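Local coordinates for protein peptidoglycan synthase activator LpoP (Pseudomonas aeruginosa, PDB 6W5Q) that activates a peptidoglycan synthase, and so probably cell-wall synthesis, with a globular C-terminal tetratricopeptide-repeat domain that is probably a platform for protein binding, at residues A34-E39 and R54-R59; P46-L52 and Y78-R82; A72-L76 and L89-I93. All coordinates share one frame; numbering follows the deposited sequence.

Contact 1 of 3, residues A34-E39 and R54-R59; sequences AAASLE and RLAQVR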
ATOM      1  N   ALA A  34     -11.221  -0.040   7.363  1.00 27.74           N
ATOM      2  CA  ALA A  34     -10.191   0.672   6.622  1.00 29.13           C
ATOM      3  C   ALA A  34     -10.017   0.073   5.240  1.00 25.92           C
ATOM      4  O   ALA A  34     -10.026   0.784   4.228  1.00 27.86           O
ATOM      5  CB  ALA A  34      -8.870   0.644   7.394  1.00 32.67           C
ATOM      6  N   ALA A  35      -9.904  -1.252   5.172  1.00 26.28           N
ATOM      7  CA  ALA A  35      -9.782  -1.885   3.867  1.00 29.20           C
ATOM      8  C   ALA A  35     -11.023  -1.613   3.021  1.00 24.59           C
ATOM      9  O   ALA A  35     -10.907  -1.240   1.841  1.00 25.01           O
ATOM     10  CB  ALA A  35      -9.518  -3.385   4.028  1.00 27.39           C
ATOM     11  N   ALA A  36     -12.218  -1.730   3.626  1.00 27.74           N
ATOM     12  CA  ALA A  36     -13.453  -1.427   2.908  1.00 24.24           C
ATOM     13  C   ALA A  36     -13.466   0.018   2.417  1.00 26.35           C
ATOM     14  O   ALA A  36     -13.856   0.285   1.273  1.00 28.46           O
ATOM     15  CB  ALA A  36     -14.662  -1.697   3.798  1.00 28.40           C
ATOM     16  N   SER A  37     -13.024   0.962   3.262  1.00 23.48           N
ATOM     17  CA  SER A  37     -12.973   2.366   2.849  1.00 24.49           C
ATOM     18  C   SER A  37     -11.984   2.576   1.713  1.00 27.68           C
ATOM     19  O   SER A  37     -12.209   3.412   0.829  1.00 28.62           O
ATOM     20  CB  SER A  37     -12.584   3.270   4.023  1.00 27.63           C
ATOM     21  OG  SER A  37     -13.526   3.224   5.068  1.00 28.89           O
ATOM     22  N   LEU A  38     -10.868   1.849   1.730  1.00 26.86           N
ATOM     23  CA  LEU A  38      -9.912   1.996   0.643  1.00 26.43           C
ATOM     24  C   LEU A  38     -10.411   1.319  -0.635  1.00 26.44           C
ATOM     25  O   LEU A  38     -10.119   1.794  -1.739  1.00 26.63           O
ATOM     26  CB  LEU A  38      -8.543   1.460   1.097  1.00 23.23           C
ATOM     27  CG  LEU A  38      -7.961   2.337   2.237  1.00 30.20           C
ATOM     28  CD1 LEU A  38      -6.740   1.752   2.921  1.00 28.19           C
ATOM     29  CD2 LEU A  38      -7.630   3.772   1.747  1.00 25.72           C
ATOM     30  N   GLU A  39     -11.177   0.234  -0.523  1.00 26.68           N
ATOM     31  CA  GLU A  39     -11.753  -0.338  -1.738  1.00 30.70           C
ATOM     32  C   GLU A  39     -12.830   0.576  -2.309  1.00 29.08           C
ATOM     33  O   GLU A  39     -13.070   0.573  -3.519  1.00 27.93           O
ATOM     34  CB  GLU A  39     -12.322  -1.738  -1.469  1.00 27.81           C
ATOM     35  CG  GLU A  39     -11.353  -2.716  -0.840  1.00 29.59           C
ATOM     36  CD  GLU A  39     -10.455  -3.401  -1.854  1.00 35.77           C
ATOM     37  OE1 GLU A  39      -9.634  -4.241  -1.436  1.00 35.95           O
ATOM     38  OE2 GLU A  39     -10.569  -3.102  -3.066  1.00 39.08           O
ATOM     39  N   ARG A  54      -1.803   2.769   0.781  1.00 30.73           N
ATOM     40  CA  ARG A  54      -2.481   2.611   2.067  1.00 29.48           C
ATOM     41  C   ARG A  54      -3.199   1.276   2.145  1.00 29.81           C
ATOM     42  O   ARG A  54      -3.279   0.662   3.218  1.00 28.73           O
ATOM     43  CB  ARG A  54      -3.488   3.749   2.280  1.00 30.87           C
ATOM     44  CG  ARG A  54      -2.923   5.102   1.966  1.00 38.20           C
ATOM     45  CD  ARG A  54      -3.532   6.196   2.802  1.00 50.19           C
ATOM     46  NE  ARG A  54      -2.808   7.439   2.572  1.00 53.83           N
ATOM     47  CZ  ARG A  54      -2.864   8.507   3.357  1.00 61.21           C
ATOM     48  NH1 ARG A  54      -3.626   8.509   4.451  1.00 65.06           N
ATOM     49  NH2 ARG A  54      -2.148   9.578   3.046  1.00 64.27           N
ATOM     50  N   LEU A  55      -3.783   0.843   1.029  1.00 26.06           N
ATOM     51  CA  LEU A  55      -4.452  -0.449   1.003  1.00 30.05           C
ATOM     52  C   LEU A  55      -3.465  -1.577   1.290  1.00 29.82           C
ATOM     53  O   LEU A  55      -3.737  -2.461   2.107  1.00 30.16           O
ATOM     54  CB  LEU A  55      -5.140  -0.635  -0.350  1.00 27.72           C
ATOM     55  CG  LEU A  55      -5.970  -1.912  -0.502  1.00 31.36           C
ATOM     56  CD1 LEU A  55      -6.788  -2.147   0.751  1.00 26.76           C
ATOM     57  CD2 LEU A  55      -6.859  -1.848  -1.755  1.00 30.72           C
ATOM     58  N   ALA A  56      -2.286  -1.536   0.658  1.00 30.37           N
ATOM     59  CA  ALA A  56      -1.274  -2.553   0.930  1.00 29.81           C
ATOM     60  C   ALA A  56      -0.850  -2.512   2.388  1.00 30.91           C
ATOM     61  O   ALA A  56      -0.589  -3.551   2.997  1.00 27.58           O
ATOM     62  CB  ALA A  56      -0.066  -2.348   0.008  1.00 27.88           C
ATOM     63  N   GLN A  57      -0.797  -1.315   2.973  1.00 31.06           N
ATOM     64  CA  GLN A  57      -0.414  -1.204   4.370  1.00 30.21           C
ATOM     65  C   GLN A  57      -1.413  -1.900   5.285  1.00 34.07           C
ATOM     66  O   GLN A  57      -1.031  -2.666   6.185  1.00 28.24           O
ATOM     67  CB  GLN A  57      -0.279   0.261   4.745  1.00 33.41           C
ATOM     68  CG  GLN A  57       1.098   0.807   4.525  1.00 36.17           C
ATOM     69  CD  GLN A  57       1.367   1.952   5.461  1.00 53.89           C
ATOM     70  OE1 GLN A  57       1.389   3.112   5.048  1.00 58.81           O
ATOM     71  NE2 GLN A  57       1.560   1.638   6.744  1.00 64.48           N
ATOM     72  N   VAL A  58      -2.705  -1.633   5.075  1.00 33.15           N
ATOM     73  CA  VAL A  58      -3.749  -2.222   5.907  1.00 31.00           C
ATOM     74  C   VAL A  58      -3.738  -3.739   5.787  1.00 31.47           C
ATOM     75  O   VAL A  58      -3.857  -4.452   6.792  1.00 30.53           O
ATOM     76  CB  VAL A  58      -5.117  -1.628   5.525  1.00 29.00           C
ATOM     77  CG1 VAL A  58      -6.249  -2.338   6.258  1.00 32.82           C
ATOM     78  CG2 VAL A  58      -5.113  -0.158   5.845  1.00 33.63           C
ATOM     79  N   ARG A  59      -3.612  -4.258   4.559  1.00 29.33           N
ATOM     80  CA  ARG A  59      -3.554  -5.708   4.378  1.00 32.85           C
ATOM     81  C   ARG A  59      -2.327  -6.279   5.055  1.00 30.00           C
ATOM     82  O   ARG A  59      -2.388  -7.344   5.680  1.00 28.91           O
ATOM     83  CB  ARG A  59      -3.522  -6.080   2.899  1.00 26.50           C
ATOM     84  CG  ARG A  59      -4.677  -5.531   2.083  1.00 33.66           C
ATOM     85  CD  ARG A  59      -5.534  -6.638   1.529  1.00 35.42           C
ATOM     86  NE  ARG A  59      -6.741  -6.161   0.844  1.00 34.00           N
ATOM     87  CZ  ARG A  59      -7.987  -6.270   1.303  1.00 32.15           C
ATOM     88  NH1 ARG A  59      -8.234  -6.866   2.477  1.00 30.92           N
ATOM     89  NH2 ARG A  59      -8.986  -5.801   0.568  1.00 33.14           N
TER

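Contact 2 of 3, residues P46-L52 and Y78-R82; sequences PREPQVL and YANGR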
ATOM      1  N   PRO A  46      -9.318   4.430  -9.481  1.00 36.51           N
ATOM      2  CA  PRO A  46      -8.786   3.062  -9.618  1.00 41.59           C
ATOM      3  C   PRO A  46      -7.286   3.011  -9.888  1.00 42.33           C
ATOM      4  O   PRO A  46      -6.696   1.928  -9.789  1.00 49.00           O
ATOM      5  CB  PRO A  46      -9.576   2.498 -10.806  1.00 35.70           C
ATOM      6  CG  PRO A  46      -9.859   3.715 -11.653  1.00 34.68           C
ATOM      7  CD  PRO A  46     -10.074   4.854 -10.679  1.00 37.61           C
ATOM      8  N   ARG A  47      -6.660   4.141 -10.211  1.00 42.64           N
ATOM      9  CA  ARG A  47      -5.273   4.188 -10.668  1.00 50.53           C
ATOM     10  C   ARG A  47      -4.413   5.043  -9.742  1.00 49.85           C
ATOM     11  O   ARG A  47      -3.303   5.435 -10.113  1.00 49.46           O
ATOM     12  CB  ARG A  47      -5.228   4.711 -12.116  1.00 58.46           C
ATOM     13  CG  ARG A  47      -3.893   4.602 -12.869  1.00 66.07           C
ATOM     14  CD  ARG A  47      -3.378   5.986 -13.316  1.00 71.77           C
ATOM     15  NE  ARG A  47      -2.065   5.933 -13.971  1.00 76.40           N
ATOM     16  CZ  ARG A  47      -0.926   6.378 -13.438  1.00 73.20           C
ATOM     17  NH1 ARG A  47       0.213   6.285 -14.117  1.00 66.00           N
ATOM     18  NH2 ARG A  47      -0.923   6.928 -12.230  1.00 72.69           N
ATOM     19  N   GLU A  48      -4.907   5.356  -8.537  1.00 49.03           N
ATOM     20  CA  GLU A  48      -4.179   6.215  -7.614  1.00 42.82           C
ATOM     21  C   GLU A  48      -3.193   5.373  -6.803  1.00 43.49           C
ATOM     22  O   GLU A  48      -3.631   4.576  -5.959  1.00 35.65           O
ATOM     23  CB  GLU A  48      -5.141   6.966  -6.699  1.00 41.75           C
ATOM     24  CG  GLU A  48      -4.490   7.815  -5.592  1.00 49.41           C
ATOM     25  CD  GLU A  48      -3.407   8.776  -6.082  1.00 61.62           C
ATOM     26  OE1 GLU A  48      -2.202   8.463  -5.916  1.00 61.78           O
ATOM     27  OE2 GLU A  48      -3.757   9.851  -6.617  1.00 69.09           O
ATOM     28  N   PRO A  49      -1.887   5.508  -7.019  1.00 42.57           N
ATOM     29  CA  PRO A  49      -0.939   4.697  -6.232  1.00 36.29           C
ATOM     30  C   PRO A  49      -0.996   4.991  -4.741  1.00 34.31           C
ATOM     31  O   PRO A  49      -0.738   4.090  -3.931  1.00 29.43           O
ATOM     32  CB  PRO A  49       0.422   5.050  -6.836  1.00 37.99           C
ATOM     33  CG  PRO A  49       0.193   6.289  -7.671  1.00 45.49           C
ATOM     34  CD  PRO A  49      -1.242   6.300  -8.072  1.00 39.24           C
ATOM     35  N   GLN A  50      -1.345   6.215  -4.347  1.00 33.97           N
ATOM     36  CA  GLN A  50      -1.426   6.507  -2.921  1.00 41.20           C
ATOM     37  C   GLN A  50      -2.560   5.731  -2.261  1.00 37.13           C
ATOM     38  O   GLN A  50      -2.436   5.310  -1.104  1.00 35.34           O
ATOM     39  CB  GLN A  50      -1.575   8.014  -2.693  1.00 45.99           C
ATOM     40  CG  GLN A  50      -0.246   8.782  -2.801  1.00 56.65           C
ATOM     41  CD  GLN A  50       0.305   9.198  -1.446  1.00 64.10           C
ATOM     42  OE1 GLN A  50       0.146   8.478  -0.458  1.00 64.44           O
ATOM     43  NE2 GLN A  50       0.952  10.368  -1.389  1.00 66.91           N
ATOM     44  N   VAL A  51      -3.648   5.491  -2.984  1.00 32.47           N
ATOM     45  CA  VAL A  51      -4.693   4.628  -2.449  1.00 33.67           C
ATOM     46  C   VAL A  51      -4.156   3.220  -2.263  1.00 29.89           C
ATOM     47  O   VAL A  51      -4.345   2.597  -1.209  1.00 27.93           O
ATOM     48  CB  VAL A  51      -5.928   4.640  -3.365  1.00 34.58           C
ATOM     49  CG1 VAL A  51      -6.931   3.590  -2.899  1.00 34.54           C
ATOM     50  CG2 VAL A  51      -6.563   5.997  -3.356  1.00 31.30           C
ATOM     51  N   LEU A  52      -3.469   2.704  -3.286  1.00 32.61           N
ATOM     52  CA  LEU A  52      -2.927   1.345  -3.233  1.00 33.78           C
ATOM     53  C   LEU A  52      -1.881   1.211  -2.134  1.00 32.50           C
ATOM     54  O   LEU A  52      -1.821   0.188  -1.436  1.00 25.82           O
ATOM     55  CB  LEU A  52      -2.350   0.975  -4.606  1.00 27.56           C
ATOM     56  CG  LEU A  52      -3.485   0.938  -5.638  1.00 33.94           C
ATOM     57  CD1 LEU A  52      -3.015   0.739  -7.041  1.00 35.00           C
ATOM     58  CD2 LEU A  52      -4.497  -0.137  -5.282  1.00 33.92           C
ATOM     59  N   TYR A  78       1.771   2.340 -11.181  1.00 37.75           N
ATOM     60  CA  TYR A  78       1.124   3.629 -11.388  1.00 42.29           C
ATOM     61  C   TYR A  78       1.928   4.769 -10.781  1.00 44.40           C
ATOM     62  O   TYR A  78       1.539   5.931 -10.904  1.00 49.45           O
ATOM     63  CB  TYR A  78      -0.287   3.644 -10.777  1.00 37.58           C
ATOM     64  CG  TYR A  78      -1.197   2.466 -11.087  1.00 39.41           C
ATOM     65  CD1 TYR A  78      -1.074   1.737 -12.261  1.00 44.12           C
ATOM     66  CD2 TYR A  78      -2.207   2.109 -10.203  1.00 41.02           C
ATOM     67  CE1 TYR A  78      -1.924   0.668 -12.532  1.00 39.67           C
ATOM     68  CE2 TYR A  78      -3.058   1.057 -10.461  1.00 38.40           C
ATOM     69  CZ  TYR A  78      -2.910   0.333 -11.625  1.00 41.66           C
ATOM     70  OH  TYR A  78      -3.759  -0.721 -11.875  1.00 39.22           O
ATOM     71  N   ALA A  79       3.017   4.452 -10.104  1.00 44.91           N
ATOM     72  CA  ALA A  79       3.797   5.404  -9.338  1.00 47.96           C
ATOM     73  C   ALA A  79       4.940   6.002 -10.141  1.00 51.02           C
ATOM     74  O   ALA A  79       5.826   6.619  -9.551  1.00 53.47           O
ATOM     75  CB  ALA A  79       4.344   4.724  -8.075  1.00 38.75           C
ATOM     76  N   ASN A  80       4.936   5.836 -11.464  1.00 56.28           N
ATOM     77  CA  ASN A  80       6.067   6.260 -12.282  1.00 59.84           C
ATOM     78  C   ASN A  80       6.319   7.753 -12.145  1.00 59.46           C
ATOM     79  O   ASN A  80       5.392   8.564 -12.204  1.00 62.01           O
ATOM     80  CB  ASN A  80       5.828   5.896 -13.743  1.00 69.64           C
ATOM     81  CG  ASN A  80       6.520   4.608 -14.133  1.00 80.22           C
ATOM     82  OD1 ASN A  80       6.878   3.795 -13.272  1.00 75.18           O
ATOM     83  ND2 ASN A  80       6.727   4.412 -15.436  1.00 87.71           N
ATOM     84  N   GLY A  81       7.586   8.110 -11.947  1.00 60.67           N
ATOM     85  CA  GLY A  81       7.950   9.494 -11.711  1.00 61.06           C
ATOM     86  C   GLY A  81       7.443  10.025 -10.387  1.00 59.75           C
ATOM     87  O   GLY A  81       7.062  11.199 -10.296  1.00 61.70           O
ATOM     88  N   ARG A  82       7.403   9.178  -9.359  1.00 58.76           N
ATOM     89  CA  ARG A  82       6.995   9.573  -8.011  1.00 50.90           C
ATOM     90  C   ARG A  82       7.916   8.868  -7.025  1.00 50.71           C
ATOM     91  O   ARG A  82       7.519   7.915  -6.346  1.00 50.12           O
ATOM     92  CB  ARG A  82       5.520   9.238  -7.766  1.00 52.51           C
ATOM     93  CG  ARG A  82       4.586   9.821  -8.834  1.00 52.24           C
ATOM     94  CD  ARG A  82       3.119   9.646  -8.511  1.00 51.24           C
ATOM     95  NE  ARG A  82       2.667  10.527  -7.434  1.00 58.89           N
ATOM     96  CZ  ARG A  82       1.392  10.692  -7.082  1.00 59.06           C
ATOM     97  NH1 ARG A  82       0.424  10.040  -7.724  1.00 49.02           N
ATOM     98  NH2 ARG A  82       1.085  11.511  -6.086  1.00 63.96           N
TER

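Contact 3 of 3, residues A72-L76 and L89-I93; sequences ARRGL and LWELI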
ATOM      1  N   ALA A  72       0.647  -3.565  -3.516  1.00 29.40           N
ATOM      2  CA  ALA A  72       1.772  -2.633  -3.568  1.00 30.88           C
ATOM      3  C   ALA A  72       2.493  -2.707  -4.911  1.00 30.52           C
ATOM      4  O   ALA A  72       2.943  -1.680  -5.447  1.00 26.06           O
ATOM      5  CB  ALA A  72       2.743  -2.916  -2.423  1.00 27.26           C
ATOM      6  N   ARG A  73       2.615  -3.919  -5.469  1.00 29.53           N
ATOM      7  CA  ARG A  73       3.265  -4.065  -6.767  1.00 29.01           C
ATOM      8  C   ARG A  73       2.423  -3.440  -7.858  1.00 31.28           C
ATOM      9  O   ARG A  73       2.956  -2.928  -8.847  1.00 29.43           O
ATOM     10  CB  ARG A  73       3.538  -5.541  -7.068  1.00 30.18           C
ATOM     11  CG  ARG A  73       4.798  -6.072  -6.420  1.00 36.02           C
ATOM     12  CD  ARG A  73       5.514  -7.066  -7.343  1.00 45.06           C
ATOM     13  NE  ARG A  73       6.961  -7.163  -7.092  1.00 46.47           N
ATOM     14  CZ  ARG A  73       7.495  -8.032  -6.242  1.00 43.59           C
ATOM     15  NH1 ARG A  73       6.705  -8.858  -5.580  1.00 46.55           N
ATOM     16  NH2 ARG A  73       8.799  -8.077  -6.046  1.00 44.23           N
ATOM     17  N   ARG A  74       1.105  -3.450  -7.680  1.00 33.36           N
ATOM     18  CA  ARG A  74       0.246  -2.755  -8.625  1.00 30.80           C
ATOM     19  C   ARG A  74       0.383  -1.241  -8.464  1.00 27.66           C
ATOM     20  O   ARG A  74       0.547  -0.521  -9.451  1.00 28.74           O
ATOM     21  CB  ARG A  74      -1.210  -3.218  -8.457  1.00 29.93           C
ATOM     22  CG  ARG A  74      -2.112  -2.749  -9.583  1.00 31.04           C
ATOM     23  CD  ARG A  74      -3.344  -3.625  -9.746  1.00 32.17           C
ATOM     24  NE  ARG A  74      -4.230  -3.561  -8.594  1.00 29.67           N
ATOM     25  CZ  ARG A  74      -5.184  -2.648  -8.439  1.00 36.12           C
ATOM     26  NH1 ARG A  74      -5.373  -1.698  -9.359  1.00 34.95           N
ATOM     27  NH2 ARG A  74      -5.946  -2.676  -7.357  1.00 31.56           N
ATOM     28  N   GLY A  75       0.314  -0.736  -7.231  1.00 25.77           N
ATOM     29  CA  GLY A  75       0.531   0.694  -7.021  1.00 29.43           C
ATOM     30  C   GLY A  75       1.811   1.186  -7.666  1.00 31.91           C
ATOM     31  O   GLY A  75       1.838   2.247  -8.299  1.00 32.37           O
ATOM     32  N   LEU A  76       2.875   0.391  -7.557  1.00 29.78           N
ATOM     33  CA  LEU A  76       4.164   0.737  -8.148  1.00 34.36           C
ATOM     34  C   LEU A  76       4.051   1.007  -9.645  1.00 36.92           C
ATOM     35  O   LEU A  76       4.607   1.984 -10.148  1.00 34.13           O
ATOM     36  CB  LEU A  76       5.147  -0.398  -7.876  1.00 32.25           C
ATOM     37  CG  LEU A  76       6.645  -0.200  -7.807  1.00 41.11           C
ATOM     38  CD1 LEU A  76       7.024   1.028  -7.012  1.00 42.06           C
ATOM     39  CD2 LEU A  76       7.201  -1.437  -7.158  1.00 45.11           C
ATOM     40  N   LEU A  89       6.569   2.134  -1.523  1.00 28.77           N
ATOM     41  CA  LEU A  89       5.953   0.885  -1.980  1.00 29.99           C
ATOM     42  C   LEU A  89       6.962  -0.271  -1.955  1.00 31.61           C
ATOM     43  O   LEU A  89       6.637  -1.383  -1.513  1.00 28.03           O
ATOM     44  CB  LEU A  89       5.341   1.088  -3.380  1.00 25.07           C
ATOM     45  CG  LEU A  89       4.028   1.914  -3.447  1.00 34.61           C
ATOM     46  CD1 LEU A  89       3.816   2.566  -4.800  1.00 27.92           C
ATOM     47  CD2 LEU A  89       2.765   1.085  -3.083  1.00 24.31           C
ATOM     48  N   TRP A  90       8.208  -0.022  -2.376  1.00 31.36           N
ATOM     49  CA  TRP A  90       9.197  -1.095  -2.327  1.00 29.69           C
ATOM     50  C   TRP A  90       9.445  -1.564  -0.893  1.00 28.34           C
ATOM     51  O   TRP A  90       9.551  -2.770  -0.643  1.00 29.95           O
ATOM     52  CB  TRP A  90      10.503  -0.659  -2.983  1.00 31.15           C
ATOM     53  CG  TRP A  90      10.506  -0.808  -4.472  1.00 30.15           C
ATOM     54  CD1 TRP A  90      10.705   0.183  -5.392  1.00 34.41           C
ATOM     55  CD2 TRP A  90      10.315  -2.023  -5.227  1.00 30.12           C
ATOM     56  NE1 TRP A  90      10.647  -0.338  -6.667  1.00 36.91           N
ATOM     57  CE2 TRP A  90      10.416  -1.686  -6.594  1.00 27.83           C
ATOM     58  CE3 TRP A  90      10.076  -3.359  -4.877  1.00 28.21           C
ATOM     59  CZ2 TRP A  90      10.274  -2.630  -7.611  1.00 30.86           C
ATOM     60  CZ3 TRP A  90       9.931  -4.299  -5.897  1.00 34.10           C
ATOM     61  CH2 TRP A  90      10.027  -3.926  -7.246  1.00 29.97           C
ATOM     62  N   GLU A  91       9.533  -0.626   0.061  1.00 30.28           N
ATOM     63  CA  GLU A  91       9.685  -1.018   1.462  1.00 35.33           C
ATOM     64  C   GLU A  91       8.517  -1.884   1.922  1.00 34.12           C
ATOM     65  O   GLU A  91       8.713  -2.883   2.616  1.00 33.68           O
ATOM     66  CB  GLU A  91       9.819   0.215   2.362  1.00 30.14           C
ATOM     67  CG  GLU A  91       9.808  -0.138   3.848  1.00 33.14           C
ATOM     68  CD  GLU A  91      10.944  -1.105   4.246  1.00 39.45           C
ATOM     69  OE1 GLU A  91      12.009  -1.107   3.579  1.00 37.69           O
ATOM     70  OE2 GLU A  91      10.777  -1.871   5.234  1.00 41.23           O
ATOM     71  N   LEU A  92       7.293  -1.524   1.524  1.00 33.33           N
ATOM     72  CA  LEU A  92       6.143  -2.381   1.794  1.00 32.75           C
ATOM     73  C   LEU A  92       6.315  -3.758   1.169  1.00 31.30           C
ATOM     74  O   LEU A  92       5.957  -4.775   1.771  1.00 29.57           O
ATOM     75  CB  LEU A  92       4.865  -1.731   1.259  1.00 33.57           C
ATOM     76  CG  LEU A  92       4.002  -0.933   2.233  1.00 41.90           C
ATOM     77  CD1 LEU A  92       4.820   0.155   2.936  1.00 44.09           C
ATOM     78  CD2 LEU A  92       2.773  -0.347   1.502  1.00 37.95           C
ATOM     79  N   ILE A  93       6.833  -3.812  -0.055  1.00 28.44           N
ATOM     80  CA  ILE A  93       7.017  -5.102  -0.717  1.00 31.61           C
ATOM     81  C   ILE A  93       8.068  -5.935   0.016  1.00 27.57           C
ATOM     82  O   ILE A  93       7.900  -7.146   0.199  1.00 29.08           O
ATOM     83  CB  ILE A  93       7.382  -4.876  -2.198  1.00 29.78           C
ATOM     84  CG1 ILE A  93       6.190  -4.270  -2.939  1.00 26.79           C
ATOM     85  CG2 ILE A  93       7.880  -6.171  -2.852  1.00 33.09           C
ATOM     86  CD1 ILE A  93       6.512  -3.765  -4.315  1.00 30.56           C
TER

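Contact 1 of 3, residues A34-E39 and R54-R59
Leu-38 drives one branch at the backbone of the facing helix: its CD1 lies 3.6 Å from Leu-55 N and equally close to Arg-54 O, while CD2 rests beside Arg-54 CB. The side chains of Leu-38 and Arg-54 stand roughly perpendicular to each other, and the long arginine then leads its guanidinium away from the interface. Leu-55 answers from its own helix. With CG anti to the backbone N (chi1 -176°), Leu-55 sends CD1 to within 4.0 Å of Leu-38 CB and CD2 beside the carboxylate of Glu-39, 3.7 Å from OE1. Val-58 splits its two methyls between neighbours. Val-58 CG2 meets Leu-38 CD1 at 3.9 Å and also touches Ala-34 CB, whereas Val-58 CG1 sits 4.1 Å from Ala-35 CB. The short alanine side chains let the valine methyls come close to the backbone of helix 31-44.

Alongside the apolar contacts a salt bridge joins one oxygen to one nitrogen. Arg-59 NH2 donates to Glu-39 OE1 at 2.6 Å, bent at 137°, into the anti lone pair of the oxygen. The acceptor lies nearly in the guanidinium plane, although the carboxylate itself is turned well away from coplanarity with it. Ala-35 CB lies over one face of the same guanidinium, 4.0 Å from Arg-59 NH1, so the arginine end is bonded at its edge and packed on one face by a methyl.

The two helix segments run antiparallel at 158°, their axes 9.5 Å apart, as in tetratricopeptide-repeat helix pairs. Helix 13-28 packs on both members of the pair, through Leu-19 and Ala-22 on Leu-38 and Gln-23 on Arg-54, while helices 65-78 and 83-99 lie against helix 49-61, Val-71 meeting Leu-55 and Leu-92 meeting Ala-56.

Contact 2 of 3, residues P46-L52 and Y78-R82
Arg-47 passes slantwise over the ring of Tyr-78: its CG stands over one face, 4.0 Å from the ring centroid and 15° off the normal, in a CH-pi contact. A chi1 near 180° (-169°) turns this methylene away from the arginine's own backbone N and onto the ring, and a bend at chi2 carries the guanidinium on past it toward the tyrosine backbone. Arg-47 NH2 makes a weak hydrogen bond of 3.0 Å with Tyr-78 O, and Tyr-78 CB lies over one face of the guanidinium. Leu-52 reaches the same ring obliquely, with CD1 a tight 3.4 Å from Tyr-78 CE2. Beside them Pro-49 supplies a rigid apolar wedge, its CD 3.9 Å from Tyr-78 CB and its CB 4.1 Å from Ala-79 CB.

At the other end of the patch Glu-48 and Arg-82 form a long salt bridge, OE1 to NH1 3.6 Å, the carboxylate and guanidinium being turned steeply against each other. Glu-48 OE1 also takes the amide of Gln-50, N to OE1 2.9 Å and nearly straight at 165°, through its anti lone pair. Glu-48 is thus the N-cap of helix 49-61, and its negative charge at that end would be expected to suit the helix dipole.

A second shell fixes these groups. Tyr-78 OH is hydrogen-bonded to Arg-74 NH1, anchoring the far end of the ring, and Leu-85 of helix 83-99 packs on Pro-49. Arg-82 N bonds to Gln-86 OE1. A type II beta turn from Ala-79, with Gly-81 at positive phi, leads to Arg-82, the N-cap of helix 83-99, whose side chain extends to Glu-48. The turn after helix 65-78 therefore packs on the capped start of helix 49-61, within an array of antiparallel helices joined by short turns, as in tetratricopeptide-repeat domains.

Contact 3 of 3, residues A72-L76 and L89-I93
The indole of Trp-90 takes Leu-76 on one face and Arg-73 at an edge. Leu-76 CD2 sits 3.5 Å from the centroid of the Trp-90 six-membered ring, 22° off its normal, a close CH-pi contact. Arg-73 NH2 lies near the indole plane, 3.9 Å from Trp-90 CZ3, with the guanidinium turned 80° to the indole. One face of that guanidinium is in turn covered by Ile-93 CG2, 3.8 Å from Arg-73 NH2, while Arg-73 NH1 is engaged by a salt bridge to Glu-69. The two segments belong to helices 65-78 and 83-99, which run antiparallel as in the tetratricopeptide-repeat fold.

Leu-76 owes its place to a first torsion that points CG roughly opposite the backbone N (chi1 -154°) and spreads its methyls over the neighbouring helix: CD2 goes to the indole and to Ile-93 CD1, and CD1 packs on Leu-89 CB, the two leucine side chains running past each other in opposite senses. Ile-93 fills the angle between the alanine and the arginine stem, its CG1 3.7 Å from Ala-72 CB and its CD1 3.6 Å from Arg-73 CG.

Beyond the pair, Ala-109, Lys-112 and Ala-113 of helix 103-114 pack on Trp-90, which also has a sulfate ion beside it, probably from the crystallisation liquor. Ala-72 touches Ala-56 of helix 49-61.

The lack of a side chain at Gly-75 lets Leu-89 lie close to the facing backbone. Leu-89 sets its two methyls against main-chain atoms, CD1 3.6 Å from Leu-76 N and CD2 3.6 Å from Ala-72 O.

Contacts 1 and 3 are buried packings of antiparallel helix pairs, similar in geometry but different in finish: contact 1 ends in a carboxylate-guanidinium bridge, whereas contact 3 has no hydrogen bond across it and relies on an indole, branched aliphatics and a packed arginine. Contact 2, partly buried at the ends of helices, is the more polar and draws on two arginines, a helix cap and a turn. Contacts 1 and 2 share helix 49-61, and contact 2 spans from its start to the turn joining the helices of contact 3. The layers meet directly, Ala-56 CB lying 3.8 Å from Ala-72 CB and Leu-52 CD1 3.5 Å from Gly-75 CA.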